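Local coordinates for CG4930 (Drosophila melanogaster, PDB 3ISM), which binds the nuclease EndoG and inhibits it, forming an inhibitor-nuclease complex, at residues Asp103-Pro106 and Tyr107-Ile111; Trp295-Asn298 and Leu299-Glu302; Asp310-Asp314 and Lys315-Met319. The protein carries 1 engineered substitution. All blocks are in the same frame, centred on the assembly; numbering follows the deposited sequence.

Contact 1. Residues Asp103-Pro106 and Tyr107-Ile111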
# COMPACT_ATOMS: atom_id res chain seq x y z
N ASP C 103 19.24 -8.64 22.65
CA ASP C 103 19.22 -9.37 23.94
C ASP C 103 19.63 -8.51 25.15
O ASP C 103 20.75 -8.65 25.67
CB ASP C 103 20.18 -10.56 23.84
CG ASP C 103 19.76 -11.76 24.70
OD1 ASP C 103 18.80 -11.68 25.51
OD2 ASP C 103 20.43 -12.80 24.56
N PRO C 104 18.75 -7.60 25.59
CA PRO C 104 19.14 -6.71 26.68
C PRO C 104 19.29 -7.37 28.05
O PRO C 104 20.08 -6.91 28.85
CB PRO C 104 18.01 -5.67 26.72
CG PRO C 104 17.27 -5.84 25.44
CD PRO C 104 17.41 -7.28 25.09
N THR C 105 18.51 -8.40 28.33
CA THR C 105 18.55 -9.05 29.63
C THR C 105 19.92 -9.52 30.13
O THR C 105 20.30 -9.17 31.19
CB THR C 105 17.47 -10.09 29.80
OG1 THR C 105 16.22 -9.45 29.80
CG2 THR C 105 17.65 -10.79 31.10
N PRO C 106 20.64 -10.28 29.34
CA PRO C 106 21.97 -10.74 29.72
C PRO C 106 22.86 -9.54 29.91
O PRO C 106 23.59 -9.54 30.83
CB PRO C 106 22.41 -11.55 28.52
CG PRO C 106 21.20 -11.98 27.90
CD PRO C 106 20.05 -11.17 28.35
N TYR C 107 22.77 -8.52 29.07
CA TYR C 107 23.57 -7.34 29.26
C TYR C 107 23.19 -6.63 30.56
O TYR C 107 24.03 -6.29 31.32
CB TYR C 107 23.48 -6.37 28.08
CG TYR C 107 24.35 -5.15 28.19
CD1 TYR C 107 25.54 -5.08 27.56
CD2 TYR C 107 23.96 -4.07 28.94
CE1 TYR C 107 26.32 -4.02 27.67
CE2 TYR C 107 24.74 -3.00 29.06
CZ TYR C 107 25.92 -2.97 28.43
OH TYR C 107 26.71 -1.90 28.53
N ASN C 108 21.91 -6.42 30.79
CA ASN C 108 21.45 -5.73 32.00
C ASN C 108 21.89 -6.38 33.32
O ASN C 108 22.21 -5.68 34.30
CB ASN C 108 19.92 -5.51 31.95
CG ASN C 108 19.52 -4.47 30.91
OD1 ASN C 108 20.37 -3.90 30.22
ND2 ASN C 108 18.23 -4.21 30.79
N GLU C 109 21.94 -7.71 33.35
CA GLU C 109 22.38 -8.42 34.55
C GLU C 109 23.89 -8.34 34.72
O GLU C 109 24.39 -8.18 35.83
CB GLU C 109 21.95 -9.88 34.50
CG GLU C 109 20.45 -10.06 34.51
CD GLU C 109 20.04 -11.50 34.28
OE1 GLU C 109 20.93 -12.37 34.11
OE2 GLU C 109 18.81 -11.77 34.27
N TRP C 110 24.61 -8.46 33.60
CA TRP C 110 26.07 -8.49 33.64
C TRP C 110 26.68 -7.12 33.95
O TRP C 110 27.70 -7.02 34.63
CB TRP C 110 26.61 -9.05 32.33
CG TRP C 110 28.10 -8.94 32.18
CD1 TRP C 110 29.05 -9.77 32.74
CD2 TRP C 110 28.82 -7.98 31.41
NE1 TRP C 110 30.31 -9.36 32.37
CE2 TRP C 110 30.20 -8.27 31.55
CE3 TRP C 110 28.43 -6.89 30.61
CZ2 TRP C 110 31.18 -7.51 30.92
CZ3 TRP C 110 29.42 -6.13 29.98
CH2 TRP C 110 30.77 -6.45 30.15
N ILE C 111 26.05 -6.07 33.45
CA ILE C 111 26.58 -4.73 33.64
C ILE C 111 26.58 -4.31 35.12
O ILE C 111 27.40 -3.52 35.53
CB ILE C 111 25.88 -3.69 32.71
CG1 ILE C 111 26.77 -2.47 32.49
CG2 ILE C 111 24.47 -3.33 33.21
CD1 ILE C 111 28.02 -2.76 31.68
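N108 closes the opening turn of helix 104-120 through its backbone, while its carboxamide lies beside the same carbonyl without bonding to it. The backbone N of N108 donates to P104 O at 2.7 Å and 166°, and N108 CG comes to 3.2 Å from P104 O. Its CG lies beside the backbone N (chi1 -71°), which holds the amide against the turn. OD1 sits only 3.3 Å from P104 O, two acceptors that cannot bond, and it is satisfied instead by the backbone N of C139. The next two residues continue the pattern, E109 N bonding to T105 O at 3.1 Å and W110 N to P106 O at the same length. T105 and E109 also meet through their side chains: the methyl CG2 of T105 lies 3.5 Å from E109 OE2, a loose touch at the exposed side.

Prolines suit this place, because early in a helix a backbone N has no carbonyl one turn earlier to bond, so P104 and P106 forgo little. Y107 faces inward. Its CG stands anti to the backbone N (chi1 -177°), sending the ring to L92, Y95, R96 and A99 of helix 81-102, while its hydroxyl is hydrogen-bonded to L136 O. At the corner between the two helices, D103 OD1 and T105 N both hydrogen-bond to one hydroxyl of a Tris molecule, probably from the crystallisation liquor. Within this Ku C-terminal-like domain, the polar ends of Y107 and N108 thus fasten the start of the helix to the backbone around L136 and C139, with bonds that need no charge.

Contact 2. Residues Trp295-Asn298 and Leu299-Glu302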
# COMPACT_ATOMS: atom_id res chain seq x y z
N TRP C 295 -23.29 13.02 -34.75
CA TRP C 295 -23.77 14.36 -35.13
C TRP C 295 -22.77 15.14 -35.98
O TRP C 295 -23.18 15.90 -36.87
CB TRP C 295 -24.14 15.16 -33.88
CG TRP C 295 -24.40 16.64 -34.07
CD1 TRP C 295 -25.59 17.24 -34.38
CD2 TRP C 295 -23.45 17.71 -33.90
NE1 TRP C 295 -25.44 18.60 -34.43
CE2 TRP C 295 -24.14 18.92 -34.14
CE3 TRP C 295 -22.09 17.77 -33.56
CZ2 TRP C 295 -23.51 20.17 -34.07
CZ3 TRP C 295 -21.47 19.01 -33.49
CH2 TRP C 295 -22.18 20.19 -33.74
N ILE C 296 -21.48 14.97 -35.72
CA ILE C 296 -20.45 15.74 -36.44
C ILE C 296 -20.50 15.48 -37.96
O ILE C 296 -20.22 16.38 -38.76
CB ILE C 296 -19.02 15.59 -35.81
CG1 ILE C 296 -18.12 16.77 -36.18
CG2 ILE C 296 -18.37 14.23 -36.15
CD1 ILE C 296 -18.57 18.10 -35.64
N PHE C 297 -20.92 14.27 -38.33
CA PHE C 297 -21.16 13.90 -39.72
C PHE C 297 -22.33 14.66 -40.33
O PHE C 297 -22.28 15.06 -41.50
CB PHE C 297 -21.44 12.40 -39.83
CG PHE C 297 -20.20 11.56 -39.96
CD1 PHE C 297 -19.65 11.30 -41.20
CD2 PHE C 297 -19.60 11.01 -38.83
CE1 PHE C 297 -18.51 10.52 -41.33
CE2 PHE C 297 -18.46 10.22 -38.94
CZ PHE C 297 -17.91 9.97 -40.19
N ASN C 298 -23.39 14.84 -39.53
CA ASN C 298 -24.55 15.64 -39.94
C ASN C 298 -24.18 17.11 -40.17
O ASN C 298 -24.61 17.72 -41.14
CB ASN C 298 -25.68 15.55 -38.91
CG ASN C 298 -26.20 14.13 -38.72
OD1 ASN C 298 -26.36 13.67 -37.59
ND2 ASN C 298 -26.49 13.45 -39.82
N LEU C 299 -23.36 17.66 -39.26
CA LEU C 299 -22.90 19.04 -39.38
C LEU C 299 -22.03 19.24 -40.62
O LEU C 299 -22.22 20.22 -41.35
CB LEU C 299 -22.17 19.50 -38.13
CG LEU C 299 -21.51 20.89 -38.17
CD1 LEU C 299 -22.53 21.98 -38.37
CD2 LEU C 299 -20.70 21.15 -36.91
N ARG C 300 -21.09 18.32 -40.86
CA ARG C 300 -20.24 18.35 -42.05
C ARG C 300 -21.05 18.37 -43.35
O ARG C 300 -20.78 19.18 -44.24
CB ARG C 300 -19.28 17.16 -42.08
CG ARG C 300 -18.56 16.97 -43.43
CD ARG C 300 -18.04 15.57 -43.61
NE ARG C 300 -19.12 14.63 -43.89
CZ ARG C 300 -18.94 13.36 -44.22
NH1 ARG C 300 -17.72 12.84 -44.30
NH2 ARG C 300 -20.00 12.59 -44.45
N ASP C 301 -22.03 17.48 -43.43
CA ASP C 301 -22.91 17.37 -44.61
C ASP C 301 -23.71 18.66 -44.85
O ASP C 301 -23.97 19.03 -46.00
CB ASP C 301 -23.87 16.18 -44.46
CG ASP C 301 -23.15 14.83 -44.53
OD1 ASP C 301 -21.90 14.81 -44.67
OD2 ASP C 301 -23.83 13.79 -44.43
N GLU C 302 -24.10 19.32 -43.77
CA GLU C 302 -24.80 20.60 -43.86
C GLU C 302 -23.85 21.76 -44.20
O GLU C 302 -24.24 22.71 -44.89
CB GLU C 302 -25.59 20.88 -42.57
CG GLU C 302 -26.73 21.90 -42.74
CD GLU C 302 -27.69 21.56 -43.87
OE1 GLU C 302 -28.06 20.38 -44.02
OE2 GLU C 302 -28.08 22.49 -44.61
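The guanidinium of R300 carries F297 CD1 over one face, 3.5 Å from NH2, and D301 at its edge. The F297 ring has R300 NH2 at its edge, near its own plane; ring and guanidinium stand 82° apart, and the side chains run alongside each other. L299 CB lies over one face of the W295 indole. In the salt bridge between R300 and D301, NE and NH2 both grip one oxygen, D301 OD1, each at 2.9 Å: NH2 meets its syn lone pair, and NE comes nearly along the C-O axis. A bend at chi3 (74°) turns the arginine back, while NH1 reaches F342 O. A methionine at R300 would probably leave D301 OD1 and F342 O without their donor and F297 CD1 without its flat partner.

All this lies along helix 290-305, where i to i+4 backbone bonds, such as R300 N to I296 O, put residues one turn apart on one side of a helical bundle. The inward side is apolar: L299 CD2 rests 3.6 Å from W295 CH2 and 3.9 Å from I296 CD1. Leucine suits this spot, since one branch methyl serves both neighbours, and all three pack on L277 of helix 267-287.

Contact 3. Residues Asp310-Asp314 and Lys315-Met319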
# COMPACT_ATOMS: atom_id res chain seq x y z
N ASP C 310 -15.02 27.64 -46.50
CA ASP C 310 -14.08 28.29 -45.59
C ASP C 310 -14.15 27.64 -44.21
O ASP C 310 -13.12 27.40 -43.58
CB ASP C 310 -14.39 29.78 -45.46
CG ASP C 310 -14.13 30.54 -46.74
OD1 ASP C 310 -14.99 31.38 -47.10
OD2 ASP C 310 -13.08 30.31 -47.38
N PHE C 311 -15.37 27.36 -43.76
CA PHE C 311 -15.57 26.71 -42.48
C PHE C 311 -15.03 25.29 -42.52
O PHE C 311 -14.30 24.88 -41.62
CB PHE C 311 -17.05 26.72 -42.05
CG PHE C 311 -17.26 26.31 -40.61
CD1 PHE C 311 -17.00 27.19 -39.56
CD2 PHE C 311 -17.73 25.04 -40.30
CE1 PHE C 311 -17.20 26.82 -38.24
CE2 PHE C 311 -17.94 24.65 -38.97
CZ PHE C 311 -17.67 25.55 -37.94
N TRP C 312 -15.34 24.55 -43.59
CA TRP C 312 -14.89 23.17 -43.72
C TRP C 312 -13.36 23.05 -43.65
O TRP C 312 -12.83 22.34 -42.79
CB TRP C 312 -15.45 22.52 -45.00
CG TRP C 312 -14.92 21.12 -45.29
CD1 TRP C 312 -14.27 20.70 -46.42
CD2 TRP C 312 -15.00 19.96 -44.43
NE1 TRP C 312 -13.95 19.37 -46.33
CE2 TRP C 312 -14.39 18.89 -45.12
CE3 TRP C 312 -15.54 19.73 -43.16
CZ2 TRP C 312 -14.29 17.60 -44.56
CZ3 TRP C 312 -15.44 18.45 -42.61
CH2 TRP C 312 -14.82 17.41 -43.32
N ARG C 313 -12.67 23.78 -44.53
CA ARG C 313 -11.22 23.67 -44.66
C ARG C 313 -10.42 24.22 -43.48
O ARG C 313 -9.53 23.54 -42.98
CB ARG C 313 -10.75 24.33 -45.96
CG ARG C 313 -11.32 23.72 -47.23
CD ARG C 313 -10.54 24.18 -48.43
NE ARG C 313 -10.41 25.64 -48.48
CZ ARG C 313 -11.27 26.45 -49.09
NH1 ARG C 313 -12.35 25.98 -49.70
NH2 ARG C 313 -11.06 27.76 -49.07
N ASP C 314 -10.74 25.44 -43.04
CA ASP C 314 -9.94 26.16 -42.03
C ASP C 314 -10.34 25.83 -40.60
O ASP C 314 -9.57 26.06 -39.66
CB ASP C 314 -10.04 27.67 -42.23
CG ASP C 314 -9.72 28.11 -43.65
OD1 ASP C 314 -9.04 27.35 -44.37
OD2 ASP C 314 -10.15 29.22 -44.03
N LYS C 315 -11.54 25.30 -40.43
CA LYS C 315 -12.03 24.97 -39.10
C LYS C 315 -12.16 23.46 -38.89
O LYS C 315 -11.42 22.89 -38.09
CB LYS C 315 -13.34 25.70 -38.77
CG LYS C 315 -13.31 27.22 -39.07
CD LYS C 315 -12.21 27.93 -38.28
CE LYS C 315 -12.17 29.41 -38.60
NZ LYS C 315 -11.23 30.14 -37.69
N MET C 316 -13.07 22.82 -39.61
CA MET C 316 -13.36 21.40 -39.39
C MET C 316 -12.21 20.45 -39.76
O MET C 316 -11.94 19.47 -39.04
CB MET C 316 -14.63 21.00 -40.12
CG MET C 316 -15.86 21.74 -39.66
SD MET C 316 -17.38 20.89 -40.11
CE MET C 316 -17.34 19.54 -38.91
N VAL C 317 -11.54 20.76 -40.88
CA VAL C 317 -10.36 20.01 -41.32
C VAL C 317 -9.10 20.44 -40.55
O VAL C 317 -8.49 19.63 -39.86
CB VAL C 317 -10.11 20.14 -42.85
CG1 VAL C 317 -8.77 19.52 -43.25
CG2 VAL C 317 -11.26 19.51 -43.64
N LYS C 318 -8.75 21.72 -40.67
CA LYS C 318 -7.50 22.26 -40.13
C LYS C 318 -7.35 22.04 -38.62
O LYS C 318 -6.28 21.64 -38.16
CB LYS C 318 -7.36 23.75 -40.46
CG LYS C 318 -6.10 24.42 -39.92
CD LYS C 318 -5.79 25.73 -40.67
CE LYS C 318 -6.67 26.89 -40.21
NZ LYS C 318 -6.59 28.05 -41.14
N MET C 319 -8.42 22.27 -37.87
CA MET C 319 -8.39 22.11 -36.42
C MET C 319 -8.82 20.73 -35.94
O MET C 319 -9.04 20.53 -34.73
CB MET C 319 -9.23 23.19 -35.76
CG MET C 319 -8.82 24.59 -36.17
SD MET C 319 -10.07 25.75 -35.63
CE MET C 319 -9.09 27.27 -35.55
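F311 O takes two backbone donors, K315 N at 3.0 Å and M316 N at 3.1 Å, because helix 309-317 widens here into a pi-type turn. M316 N lies in the carbonyl plane, whereas K315 N comes from above it, at 137° the more bent bond. The i to i+5 pattern continues with V317 N to W312 O and K318 N to R313 O.

The widened turn lets W312 meet V317 and F311 meet M316, five residues on, as well as their i+4 neighbours. V317 CG2 sits over the centre of the six-membered W312 ring (CH-pi, 3.8 Å to the centroid), and M316 SD reaches its edge, in plane. This is a Met-aromatic contact, and a second, oblique one joins SD to F311. M316 CG stands anti to the carbonyl carbon (chi1 -61°), 3.6 Å from F311 CE2, and the bend at chi3 turns CE toward helix 290-305. K315 CB makes a CH-pi contact over one face of F311, toward the rim, 4.2 Å from its centroid, and the amine continues to N271 OD1. The buried aromatics are thus packed by soft contacts, with K345 O satisfying indole NE1, while the lysine joins apolar methylenes to a polar end.

How the contacts relate
Contacts 2 and 3 lie on consecutive helices, 290-305 and 309-317, and touch directly: R300 CG packs on W312 CZ3 at 3.6 Å and I296 CD1 on M316 CE at 3.8 Å, so their inner faces pack together, the methylenes of R300 included. Contact 1 is distant, its centre about 85 Å from that of contact 3, across the chain's centre. Each has a buried side (P104 and Y107; I296, L299 and R300; F311, W312 and M316) and a surface side (E109; N298; D310, R313 and K318). Contact 1, at a helix start, relies on prolines and uncharged hydrogen bonds; contact 2, within a regular helix, adds a salt bridge; contact 3, near a helix end, is dominated by aromatic and sulfur packing.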